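Local coordinates for protein Alpha/beta hydrolase (Paenibacillus sp. VTT E-133280, PDB 6TJ2) that probably acts as an extracellular esterase that hydrolyses methyl salicylate to salicylic acid, resembling tobacco salicylic acid binding protein 2, at residues I137-D141 with A142-L146; E233-A236 with I237-P241; K97-V100 with D101-Q105. One frame throughout, in Å; residues are numbered along the deposited sequence.

Contact 1. Residues I137-D141 with A142-L146; sequences IVFFD and AFAPL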
# COMPACT_ATOMS: atom_id res chain seq x y z
N ILE A 137 11.12 -13.30 16.37
CA ILE A 137 12.07 -12.67 15.42
C ILE A 137 11.30 -11.61 14.65
O ILE A 137 10.23 -11.92 14.07
CB ILE A 137 12.69 -13.71 14.51
CG1 ILE A 137 13.37 -14.84 15.27
CG2 ILE A 137 13.63 -13.02 13.56
CD1 ILE A 137 13.73 -16.03 14.37
N VAL A 138 11.78 -10.37 14.66
CA VAL A 138 11.09 -9.24 14.02
C VAL A 138 11.97 -8.72 12.90
O VAL A 138 13.11 -8.29 13.17
CB VAL A 138 10.72 -8.13 15.02
CG1 VAL A 138 10.06 -6.97 14.31
CG2 VAL A 138 9.83 -8.69 16.12
N PHE A 139 11.46 -8.74 11.71
CA PHE A 139 12.10 -8.13 10.54
C PHE A 139 11.54 -6.74 10.35
O PHE A 139 10.34 -6.61 10.07
CB PHE A 139 11.85 -8.97 9.29
CG PHE A 139 12.54 -10.30 9.32
CD1 PHE A 139 13.69 -10.51 8.57
CD2 PHE A 139 12.07 -11.35 10.07
CE1 PHE A 139 14.35 -11.72 8.61
CE2 PHE A 139 12.72 -12.57 10.13
CZ PHE A 139 13.89 -12.73 9.42
N PHE A 140 12.31 -5.70 10.51
CA PHE A 140 11.92 -4.28 10.41
C PHE A 140 12.51 -3.71 9.14
O PHE A 140 13.71 -3.46 9.11
CB PHE A 140 12.29 -3.53 11.68
CG PHE A 140 12.25 -2.03 11.58
CD1 PHE A 140 13.13 -1.24 12.33
CD2 PHE A 140 11.34 -1.38 10.76
CE1 PHE A 140 13.13 0.14 12.17
CE2 PHE A 140 11.37 -0.02 10.59
CZ PHE A 140 12.27 0.75 11.31
N ASP A 141 11.73 -3.62 8.05
CA ASP A 141 12.23 -3.09 6.77
C ASP A 141 13.56 -3.80 6.50
O ASP A 141 14.58 -3.14 6.23
CB ASP A 141 12.34 -1.58 6.77
CG ASP A 141 10.99 -0.89 6.78
OD1 ASP A 141 10.00 -1.55 6.68
OD2 ASP A 141 10.97 0.36 6.80
N ALA A 142 13.48 -5.12 6.55
CA ALA A 142 14.66 -5.98 6.54
C ALA A 142 14.58 -6.99 5.40
O ALA A 142 13.50 -7.39 4.93
CB ALA A 142 14.87 -6.68 7.86
N PHE A 143 15.74 -7.41 4.96
CA PHE A 143 15.85 -8.49 3.97
C PHE A 143 15.65 -9.82 4.66
O PHE A 143 16.06 -10.02 5.83
CB PHE A 143 17.22 -8.44 3.29
CG PHE A 143 17.45 -7.14 2.59
CD1 PHE A 143 16.76 -6.89 1.40
CD2 PHE A 143 18.25 -6.14 3.12
CE1 PHE A 143 16.91 -5.65 0.77
CE2 PHE A 143 18.35 -4.90 2.50
CZ PHE A 143 17.74 -4.69 1.31
N ALA A 144 15.05 -10.77 3.96
CA ALA A 144 14.89 -12.16 4.41
C ALA A 144 15.25 -13.06 3.26
O ALA A 144 14.35 -13.65 2.65
CB ALA A 144 13.48 -12.34 4.92
N PRO A 145 16.53 -13.16 2.88
CA PRO A 145 16.88 -14.03 1.77
C PRO A 145 16.35 -15.44 2.04
O PRO A 145 16.28 -15.92 3.17
CB PRO A 145 18.41 -14.04 1.73
CG PRO A 145 18.75 -12.72 2.42
CD PRO A 145 17.70 -12.49 3.49
N LEU A 146 16.04 -16.13 0.93
CA LEU A 146 15.80 -17.59 1.00
C LEU A 146 17.14 -18.31 1.06
O LEU A 146 18.18 -17.73 0.68
CB LEU A 146 15.01 -18.01 -0.25
CG LEU A 146 13.64 -17.35 -0.43
CD1 LEU A 146 12.94 -17.83 -1.71
CD2 LEU A 146 12.75 -17.62 0.76
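The Phe139 ring turns its edge to the chain that follows it: Phe143 O lies in the ring plane, 3.7 Å from both Phe139 CD1 and Phe139 CE1. Ala142 CB sits at the same edge, 4.1 Å from Phe139 CD1, while the Ala144 methyl approaches obliquely, its CB 3.8 Å from Phe139 CE1. Neither ring face is met squarely by residues 142-146; Ile123 and Gln124 of helix 119-129, Tyr228 and Leu252 also touch this side chain. With CG anti to the carbonyl carbon (chi1 -68°), the ring swings beside its own backbone N and reaches along the departing loop. The chain turns a corner at Phe140 and Asp141, the latter with positive phi (49°), which carries the loop back past Phe139. The Asp141 side chain starts off away from the loop, and its OD1 accepts a hydrogen bond from Leu231 N. A leucine at Phe139 would probably leave Phe143 O without the flat C-H edge it faces and open a gap beside the Ala144 methyl. Phe143 O is buried with no hydrogen-bond partner in the model, so the weakly positive ring hydrogens probably offset part of its charge, in a contact otherwise made of apolar carbon packing.

Contact 2. Residues E233-A236 with I237-P241; sequences EDTA and IPQGP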
# COMPACT_ATOMS: atom_id res chain seq x y z
N GLU A 233 6.84 4.24 3.29
CA GLU A 233 7.64 5.07 2.39
C GLU A 233 9.09 4.53 2.36
O GLU A 233 9.97 5.24 1.85
CB GLU A 233 7.58 6.54 2.78
CG GLU A 233 6.27 7.22 2.35
CD GLU A 233 6.03 8.50 3.10
OE1 GLU A 233 5.86 8.46 4.33
OE2 GLU A 233 6.00 9.57 2.46
N ASP A 234 9.32 3.29 2.80
CA ASP A 234 10.71 2.75 2.76
C ASP A 234 10.99 2.25 1.34
O ASP A 234 10.38 1.26 0.86
CB ASP A 234 10.88 1.66 3.78
CG ASP A 234 12.35 1.28 3.90
OD1 ASP A 234 13.08 1.41 2.90
OD2 ASP A 234 12.76 0.96 5.05
N THR A 235 11.92 2.92 0.68
CA THR A 235 12.31 2.67 -0.71
C THR A 235 13.80 2.30 -0.79
O THR A 235 14.38 2.41 -1.87
CB THR A 235 12.04 3.91 -1.54
OG1 THR A 235 12.67 5.05 -0.97
CG2 THR A 235 10.57 4.19 -1.65
N ALA A 236 14.42 1.85 0.28
CA ALA A 236 15.86 1.54 0.20
C ALA A 236 16.06 0.43 -0.80
O ALA A 236 17.06 0.45 -1.52
CB ALA A 236 16.43 1.26 1.56
N ILE A 237 15.15 -0.51 -0.88
CA ILE A 237 14.98 -1.35 -2.10
C ILE A 237 13.74 -0.79 -2.77
O ILE A 237 12.74 -0.49 -2.09
CB ILE A 237 14.94 -2.85 -1.74
CG1 ILE A 237 14.97 -3.70 -3.01
CG2 ILE A 237 13.76 -3.18 -0.82
CD1 ILE A 237 15.34 -5.13 -2.69
N PRO A 238 13.76 -0.58 -4.08
CA PRO A 238 12.61 0.04 -4.74
C PRO A 238 11.30 -0.71 -4.49
O PRO A 238 11.26 -1.95 -4.46
CB PRO A 238 13.01 -0.03 -6.23
CG PRO A 238 14.52 -0.03 -6.24
CD PRO A 238 14.91 -0.80 -4.98
N GLN A 239 10.21 0.01 -4.29
CA GLN A 239 8.90 -0.59 -4.19
C GLN A 239 8.44 -1.15 -5.55
O GLN A 239 8.81 -0.61 -6.58
CB GLN A 239 7.89 0.39 -3.61
CG GLN A 239 8.30 0.79 -2.19
CD GLN A 239 7.34 1.63 -1.41
OE1 GLN A 239 7.64 2.04 -0.23
NE2 GLN A 239 6.17 1.89 -1.93
N GLY A 240 7.78 -2.29 -5.47
CA GLY A 240 7.47 -3.07 -6.68
C GLY A 240 7.79 -4.53 -6.40
O GLY A 240 7.78 -5.02 -5.28
N PRO A 241 8.05 -5.31 -7.46
CA PRO A 241 8.25 -6.74 -7.33
C PRO A 241 9.42 -7.18 -6.43
O PRO A 241 9.43 -8.30 -6.02
CB PRO A 241 8.51 -7.18 -8.80
CG PRO A 241 7.85 -6.14 -9.60
CD PRO A 241 8.03 -4.83 -8.86
O HOH W 1 10.61 -1.27 -0.42
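Ile237 folds back on Thr235 through its backbone: Ile237 O lies 3.5 Å from Thr235 CA in a C-H...O contact. The same carbonyl oxygen accepts a hydrogen bond of 2.8 Å from a water, which donates equally to Asp234 O, so one water spans the two sides of the turn. The Ile237 side chain leaves in another direction; CG1 stands opposite the backbone N (chi1 -172°), and the side chain packs on Phe155 and Phe244. Pro238 comes next, its N 3.8 Å from Thr235 O; a proline nitrogen has no hydrogen to give, and no backbone bond closes the turn there. Gln239 then sends its extended side chain back across Thr235. Its CG lies 4.1 Å from Thr235 CG2 and 3.7 Å from Asp234 O, so that the aliphatic part of the glutamine bridges these two residues of the first half. Glu233, Thr235 and Gln239 also pack on Phe257 of the second subunit. The first half of the loop is set by an Asx turn: Ala236 N donates to Asp234 OD1 over 3.0 Å, almost straight at 175°. This bond should help to fix the carboxylate, whose OD2 receives His264 ND1 in what is probably a Ser-His-Asp triad with Ser117. The loop joins the end of strand 226-231 to helix 244-250, where Phe244 packs on both Asp234 and Ile237 and Thr247 OG1 is hydrogen-bonded to Pro241 O.

Contact 3. Residues K97-V100 with D101-Q105; sequences KSVV and DYIKQ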
# COMPACT_ATOMS: atom_id res chain seq x y z
N LYS A 97 28.96 -14.55 14.23
CA LYS A 97 29.63 -15.02 15.44
C LYS A 97 29.75 -13.88 16.42
O LYS A 97 29.54 -14.12 17.63
CB LYS A 97 31.01 -15.60 15.12
CG LYS A 97 31.79 -15.99 16.37
CD LYS A 97 32.98 -16.87 16.08
CE LYS A 97 33.41 -17.68 17.30
NZ LYS A 97 33.87 -16.80 18.37
N SER A 98 30.02 -12.68 15.98
CA SER A 98 30.13 -11.55 16.95
C SER A 98 28.81 -11.31 17.70
O SER A 98 28.79 -11.00 18.89
CB SER A 98 30.67 -10.30 16.31
OG SER A 98 29.76 -9.68 15.39
N VAL A 99 27.68 -11.47 17.03
CA VAL A 99 26.36 -11.27 17.68
C VAL A 99 26.03 -12.46 18.56
O VAL A 99 25.56 -12.29 19.70
CB VAL A 99 25.29 -11.02 16.64
CG1 VAL A 99 23.92 -10.90 17.33
CG2 VAL A 99 25.61 -9.78 15.83
N VAL A 100 26.30 -13.67 18.11
CA VAL A 100 26.06 -14.88 18.95
C VAL A 100 26.92 -14.77 20.20
O VAL A 100 26.41 -15.07 21.32
CB VAL A 100 26.37 -16.16 18.16
CG1 VAL A 100 26.41 -17.37 19.08
CG2 VAL A 100 25.36 -16.35 17.03
N ASP A 101 28.17 -14.37 20.07
CA ASP A 101 29.06 -14.26 21.26
C ASP A 101 28.53 -13.20 22.21
O ASP A 101 28.63 -13.38 23.43
CB ASP A 101 30.49 -13.98 20.84
CG ASP A 101 31.24 -15.15 20.19
OD1 ASP A 101 30.78 -16.29 20.33
OD2 ASP A 101 32.29 -14.82 19.58
N TYR A 102 28.01 -12.09 21.71
CA TYR A 102 27.45 -11.03 22.59
C TYR A 102 26.29 -11.61 23.38
O TYR A 102 26.19 -11.42 24.63
CB TYR A 102 27.04 -9.84 21.71
CG TYR A 102 26.31 -8.74 22.41
CD1 TYR A 102 26.98 -7.60 22.82
CD2 TYR A 102 24.93 -8.80 22.57
CE1 TYR A 102 26.30 -6.57 23.45
CE2 TYR A 102 24.25 -7.79 23.20
CZ TYR A 102 24.93 -6.65 23.61
OH TYR A 102 24.26 -5.59 24.20
N ILE A 103 25.39 -12.33 22.72
CA ILE A 103 24.20 -12.95 23.35
C ILE A 103 24.66 -13.97 24.40
O ILE A 103 24.14 -13.94 25.53
CB ILE A 103 23.31 -13.60 22.28
CG1 ILE A 103 22.61 -12.53 21.46
CG2 ILE A 103 22.30 -14.58 22.87
CD1 ILE A 103 22.09 -12.97 20.12
N LYS A 104 25.68 -14.77 24.12
CA LYS A 104 26.10 -15.84 25.06
C LYS A 104 26.79 -15.18 26.24
O LYS A 104 26.58 -15.60 27.38
CB LYS A 104 27.01 -16.83 24.36
CG LYS A 104 26.26 -17.71 23.41
CD LYS A 104 27.21 -18.58 22.67
CE LYS A 104 26.49 -19.64 21.89
NZ LYS A 104 27.52 -20.46 21.20
N GLN A 105 27.58 -14.16 26.01
CA GLN A 105 28.40 -13.56 27.09
C GLN A 105 27.48 -12.87 28.09
O GLN A 105 27.77 -12.94 29.29
CB GLN A 105 29.43 -12.58 26.54
CG GLN A 105 30.63 -13.29 25.92
CD GLN A 105 31.47 -12.45 24.97
OE1 GLN A 105 31.32 -11.23 24.89
NE2 GLN A 105 32.35 -13.10 24.23
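Lys97 reaches one turn along the helix to Asp101, with NZ 2.8 Å from Asp101 OD2 in a salt bridge that uses the syn lone pair of that oxygen. The lysine chain starts opposite its backbone N (chi1 175°) and bends only at its last torsion (-64°), which turns NZ back to Asp101 OD2. Lys97 O meanwhile accepts from Asp101 N, pairing the two residues a second time. At Ser98 the carbonyl takes Tyr102 N at 3.1 Å with an angle of 150°, while OG turns to Ile95 O and Ala80 N. Val99 O accepts a hydrogen bond from Ile103 N, and Val99 CG1 touches Ile103 CD1 at 3.9 Å as the two side chains pass at a slant; both rest on Val126 of helix 119-129. Val100 lies alongside Lys104, the aliphatic part of the lysine resting against it with CE 3.6 Å from Val100 CG1, and its O accepts from Lys104 N. This run of i to i+4 hydrogen bonds is that of an alpha-helix, amphipathic here, with apolar and charged sides, one of those flanking the central parallel sheet of the alpha/beta-hydrolase fold.

How the contacts relate
From the N terminus the order is contact 3, contact 1, contact 2; each is local, and they follow in series without nesting or crossing. Contact 3 spans the last turns of helix 92-105, which rests on helix 119-129. Contact 1 closes the corner where strand 134-139 runs into a loop, and contact 2 the turn after the adjacent strand 226-231. These two loops meet: Phe143 CE1 packs on Ile237 CD1 at 3.8 Å, and the carboxylates of Asp141 and Asp234 come close at the probable catalytic triad, to which Asp234 belongs. Contact 3 stands apart, its centre about 31 Å from that of contact 2, across the chain's centre.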